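Long-range contact in regulatory protein YycH-like domain-containing protein (Eubacterium rectale, PDB 5COZ), which is of unknown function but is probably an exported, membrane-anchored lipoprotein with a YycH-like regulatory domain: residues A[283-294]-A[323-331]. Numbering follows the deposited sequence.
Sequences EVDKLKKYVTSG and VYYYQNQLV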
loop_
_atom_site.group_PDB
_atom_site.type_symbol
_atom_site.label_atom_id
_atom_site.label_comp_id
_atom_site.label_asym_id
_atom_site.label_seq_id
_atom_site.Cartn_x
_atom_site.Cartn_y
_atom_site.Cartn_z
ATOM N N GLU A 283 11.242 17.963 7.831
ATOM C CA GLU A 283 10.164 18.029 6.839
ATOM C C GLU A 283 9.317 19.299 7.036
ATOM O O GLU A 283 8.968 19.946 6.049
ATOM C CB GLU A 283 9.310 16.775 6.936
ATOM C CG GLU A 283 8.114 16.791 5.990
ATOM C CD GLU A 283 8.392 16.636 4.508
ATOM O OE1 GLU A 283 9.572 16.557 4.092
ATOM O OE2 GLU A 283 7.396 16.622 3.748
ATOM N N VAL A 284 9.062 19.699 8.289
ATOM C CA VAL A 284 8.339 20.953 8.528
ATOM C C VAL A 284 9.166 22.130 7.992
ATOM O O VAL A 284 8.592 23.051 7.403
ATOM C CB VAL A 284 7.993 21.098 10.017
ATOM C CG1 VAL A 284 7.725 22.554 10.417
ATOM C CG2 VAL A 284 6.825 20.197 10.383
ATOM N N ASP A 285 10.506 22.119 8.189
ATOM C CA ASP A 285 11.326 23.216 7.688
ATOM C C ASP A 285 11.203 23.298 6.156
ATOM O O ASP A 285 11.121 24.403 5.614
ATOM C CB ASP A 285 12.775 23.028 8.129
ATOM C CG ASP A 285 13.605 24.294 8.071
ATOM O OD1 ASP A 285 13.171 25.333 8.669
ATOM O OD2 ASP A 285 14.721 24.239 7.508
ATOM N N LYS A 286 11.133 22.135 5.474
ATOM C CA LYS A 286 10.979 22.095 4.016
ATOM C C LYS A 286 9.604 22.619 3.605
ATOM O O LYS A 286 9.494 23.472 2.730
ATOM C CB LYS A 286 11.164 20.652 3.505
ATOM C CG LYS A 286 10.995 20.483 1.981
ATOM C CD LYS A 286 9.651 19.841 1.586
ATOM C CE LYS A 286 9.677 19.340 0.157
ATOM N NZ LYS A 286 8.328 18.911 -0.310
ATOM N N LEU A 287 8.552 22.075 4.220
ATOM C CA LEU A 287 7.171 22.409 3.870
ATOM C C LEU A 287 6.863 23.870 4.095
ATOM O O LEU A 287 6.092 24.430 3.331
ATOM C CB LEU A 287 6.194 21.527 4.642
ATOM C CG LEU A 287 6.253 20.014 4.292
ATOM C CD1 LEU A 287 5.342 19.209 5.198
ATOM C CD2 LEU A 287 5.902 19.759 2.834
ATOM N N LYS A 288 7.511 24.518 5.081
ATOM C CA LYS A 288 7.302 25.958 5.307
ATOM C C LYS A 288 7.688 26.773 4.094
ATOM O O LYS A 288 7.118 27.851 3.906
ATOM C CB LYS A 288 8.107 26.442 6.526
ATOM C CG LYS A 288 7.482 26.065 7.863
ATOM C CD LYS A 288 8.421 26.563 8.990
ATOM C CE LYS A 288 7.895 26.333 10.374
ATOM N NZ LYS A 288 8.845 26.858 11.408
ATOM N N LYS A 289 8.621 26.266 3.271
ATOM C CA LYS A 289 9.116 26.951 2.063
ATOM C C LYS A 289 8.156 26.823 0.886
ATOM O O LYS A 289 8.344 27.523 -0.124
ATOM C CB LYS A 289 10.470 26.361 1.636
ATOM C CG LYS A 289 11.605 26.527 2.649
ATOM C CD LYS A 289 12.844 25.809 2.120
ATOM C CE LYS A 289 14.035 25.886 3.037
ATOM N NZ LYS A 289 13.966 24.865 4.109
ATOM N N TYR A 290 7.198 25.887 0.969
ATOM C CA TYR A 290 6.280 25.611 -0.143
ATOM C C TYR A 290 4.884 26.101 0.159
ATOM O O TYR A 290 3.944 25.801 -0.571
ATOM C CB TYR A 290 6.290 24.121 -0.477
ATOM C CG TYR A 290 7.589 23.716 -1.143
ATOM C CD1 TYR A 290 7.783 23.903 -2.510
ATOM C CD2 TYR A 290 8.657 23.233 -0.394
ATOM C CE1 TYR A 290 8.994 23.574 -3.124
ATOM C CE2 TYR A 290 9.863 22.876 -0.999
ATOM C CZ TYR A 290 10.033 23.062 -2.362
ATOM O OH TYR A 290 11.230 22.728 -2.960
ATOM N N VAL A 291 4.798 26.950 1.175
ATOM C CA VAL A 291 3.618 27.638 1.675
ATOM C C VAL A 291 2.838 28.346 0.533
ATOM O O VAL A 291 1.603 28.293 0.516
ATOM C CB VAL A 291 4.097 28.631 2.795
ATOM C CG1 VAL A 291 4.946 29.800 2.261
ATOM C CG2 VAL A 291 2.963 29.113 3.660
ATOM N N THR A 292 3.546 28.978 -0.425
ATOM C CA THR A 292 2.908 29.750 -1.499
ATOM C C THR A 292 2.157 28.872 -2.483
ATOM O O THR A 292 1.333 29.388 -3.227
ATOM C CB THR A 292 3.916 30.639 -2.261
ATOM O OG1 THR A 292 4.945 29.821 -2.844
ATOM C CG2 THR A 292 4.492 31.753 -1.394
ATOM N N SER A 293 2.430 27.565 -2.489
ATOM C CA SER A 293 1.794 26.604 -3.378
ATOM C C SER A 293 0.499 26.055 -2.749
ATOM O O SER A 293 -0.201 25.280 -3.399
ATOM C CB SER A 293 2.746 25.451 -3.704
ATOM O OG SER A 293 3.754 25.891 -4.592
ATOM N N GLY A 294 0.211 26.454 -1.510
ATOM C CA GLY A 294 -1.022 26.055 -0.830
ATOM C C GLY A 294 -0.861 25.533 0.583
ATOM O O GLY A 294 0.206 25.045 0.977
ATOM N N VAL A 323 7.119 10.691 4.540
ATOM C CA VAL A 323 6.131 11.622 5.065
ATOM C C VAL A 323 5.093 11.837 3.982
ATOM O O VAL A 323 5.401 12.327 2.905
ATOM C CB VAL A 323 6.743 12.974 5.523
ATOM C CG1 VAL A 323 5.658 13.910 6.078
ATOM C CG2 VAL A 323 7.824 12.734 6.569
ATOM N N TYR A 324 3.841 11.469 4.290
ATOM C CA TYR A 324 2.724 11.658 3.377
ATOM C C TYR A 324 1.993 12.895 3.826
ATOM O O TYR A 324 1.752 13.057 5.037
ATOM C CB TYR A 324 1.785 10.437 3.412
ATOM C CG TYR A 324 2.474 9.142 3.036
ATOM C CD1 TYR A 324 3.043 8.323 4.013
ATOM C CD2 TYR A 324 2.448 8.671 1.724
ATOM C CE1 TYR A 324 3.611 7.087 3.685
ATOM C CE2 TYR A 324 3.023 7.444 1.386
ATOM C CZ TYR A 324 3.565 6.641 2.373
ATOM O OH TYR A 324 4.154 5.443 2.046
ATOM N N TYR A 325 1.672 13.794 2.865
ATOM C CA TYR A 325 0.979 15.010 3.231
ATOM C C TYR A 325 0.058 15.450 2.126
ATOM O O TYR A 325 0.214 15.028 0.989
ATOM C CB TYR A 325 2.005 16.126 3.587
ATOM C CG TYR A 325 2.810 16.630 2.404
ATOM C CD1 TYR A 325 3.987 15.997 2.013
ATOM C CD2 TYR A 325 2.426 17.781 1.712
ATOM C CE1 TYR A 325 4.746 16.480 0.941
ATOM C CE2 TYR A 325 3.168 18.263 0.638
ATOM C CZ TYR A 325 4.320 17.603 0.249
ATOM O OH TYR A 325 5.062 18.110 -0.809
ATOM N N TYR A 326 -0.865 16.357 2.454
ATOM C CA TYR A 326 -1.750 16.964 1.474
ATOM C C TYR A 326 -1.392 18.417 1.273
ATOM O O TYR A 326 -1.004 19.081 2.229
ATOM C CB TYR A 326 -3.218 16.928 1.967
ATOM C CG TYR A 326 -3.772 15.550 2.142
ATOM C CD1 TYR A 326 -4.096 14.763 1.038
ATOM C CD2 TYR A 326 -4.046 15.046 3.414
ATOM C CE1 TYR A 326 -4.640 13.493 1.193
ATOM C CE2 TYR A 326 -4.583 13.764 3.585
ATOM C CZ TYR A 326 -4.890 12.999 2.467
ATOM O OH TYR A 326 -5.411 11.726 2.605
ATOM N N GLN A 327 -1.535 18.912 0.048
ATOM C CA GLN A 327 -1.411 20.337 -0.195
ATOM C C GLN A 327 -2.632 20.793 -0.965
ATOM O O GLN A 327 -3.006 20.187 -1.964
ATOM C CB GLN A 327 -0.120 20.720 -0.922
ATOM C CG GLN A 327 0.025 22.239 -1.058
ATOM C CD GLN A 327 1.401 22.644 -1.531
ATOM O OE1 GLN A 327 1.971 22.029 -2.437
ATOM N NE2 GLN A 327 1.960 23.661 -0.895
ATOM N N ASN A 328 -3.202 21.901 -0.517
ATOM C CA ASN A 328 -4.422 22.467 -1.093
ATOM C C ASN A 328 -4.019 23.427 -2.207
ATOM O O ASN A 328 -3.803 24.622 -1.977
ATOM C CB ASN A 328 -5.189 23.154 0.036
ATOM C CG ASN A 328 -6.626 23.386 -0.268
ATOM O OD1 ASN A 328 -7.166 22.880 -1.273
ATOM N ND2 ASN A 328 -7.289 24.174 0.593
ATOM N N GLN A 329 -3.836 22.866 -3.407
ATOM C CA GLN A 329 -3.262 23.612 -4.521
ATOM C C GLN A 329 -4.289 24.313 -5.390
ATOM O O GLN A 329 -5.384 23.806 -5.599
ATOM C CB GLN A 329 -2.429 22.667 -5.384
ATOM C CG GLN A 329 -1.211 22.136 -4.634
ATOM C CD GLN A 329 -0.297 21.287 -5.491
ATOM O OE1 GLN A 329 -0.626 20.915 -6.638
ATOM N NE2 GLN A 329 0.871 20.960 -4.929
ATOM N N LEU A 330 -3.915 25.477 -5.924
ATOM C CA LEU A 330 -4.776 26.223 -6.820
ATOM C C LEU A 330 -4.876 25.475 -8.176
ATOM O O LEU A 330 -3.850 25.075 -8.727
ATOM C CB LEU A 330 -4.191 27.627 -6.987
ATOM C CG LEU A 330 -5.009 28.615 -7.789
ATOM C CD1 LEU A 330 -6.330 28.921 -7.089
ATOM C CD2 LEU A 330 -4.206 29.876 -8.006
ATOM N N VAL A 331 -6.099 25.258 -8.678
ATOM C CA VAL A 331 -6.339 24.579 -9.965
ATOM C C VAL A 331 -5.896 25.525 -11.094
ATOM O O VAL A 331 -6.169 26.726 -11.018
ATOM C CB VAL A 331 -7.825 24.147 -10.086
ATOM C CG1 VAL A 331 -8.179 23.690 -11.507
ATOM C CG2 VAL A 331 -8.127 23.042 -9.085
HETATM O O HOH W 1 7.036 16.509 -2.081
HETATM O O HOH W 2 6.159 20.679 -0.530
HETATM O O HOH W 3 -1.080 26.135 -5.862
#
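Val323 meets the helix through CG1, which lies 3.8 Å from Glu283 CG, the two side chains approaching from opposite directions. A bend in the Glu283 chain brings OE2 obliquely to the CD1-CE1 side of the Tyr325 ring, while OE1 is hydrogen-bonded to Tyr347. Tyr325 stands up from the strand with CG between its own backbone N and carbonyl carbon (chi1 69°). Over one face sits Leu287 CD2, 3.8 Å from the ring centroid and 16° off its normal, a CH-pi contact displaced toward the hydroxyl end. In the conformer described here, one of two modelled, Lys286 NZ lies 3.4 Å from Tyr325 OH at an angle too poor for a hydrogen bond; two waters join them instead, one accepting firmly from NZ and the other weakly. The same ammonium forms a salt bridge to Asp345 on the adjacent strand 338-348, whose carboxylate also comes close to that of Glu283.

Helix 276-288 lies over one face of the mixed sheet, its end running roughly along the strand, and its chain continues through a short 3-10 turn into strand 295-311, the antiparallel neighbour of strand 314-330. Gln327 reaches that connection with an extended side chain. Its NE2 donates to Gly294 O at 2.9 Å, nearly straight (168°) and with the acceptor close to the amide plane, and gives a weak, bent bond to Tyr290 O. OE1 in turn accepts from Gln329 NE2 at 2.9 Å, so both ends of the Gln327 amide are held and its rotation is fixed. At Asn328 the backbone takes over: its O receives a CA-H...O contact from Gly294, which adopts backbone angles hardly open to a residue with a CB. Gln329 lays CG 3.5 Å from Ser293 O, and a water bridges that carbonyl to Leu330 N.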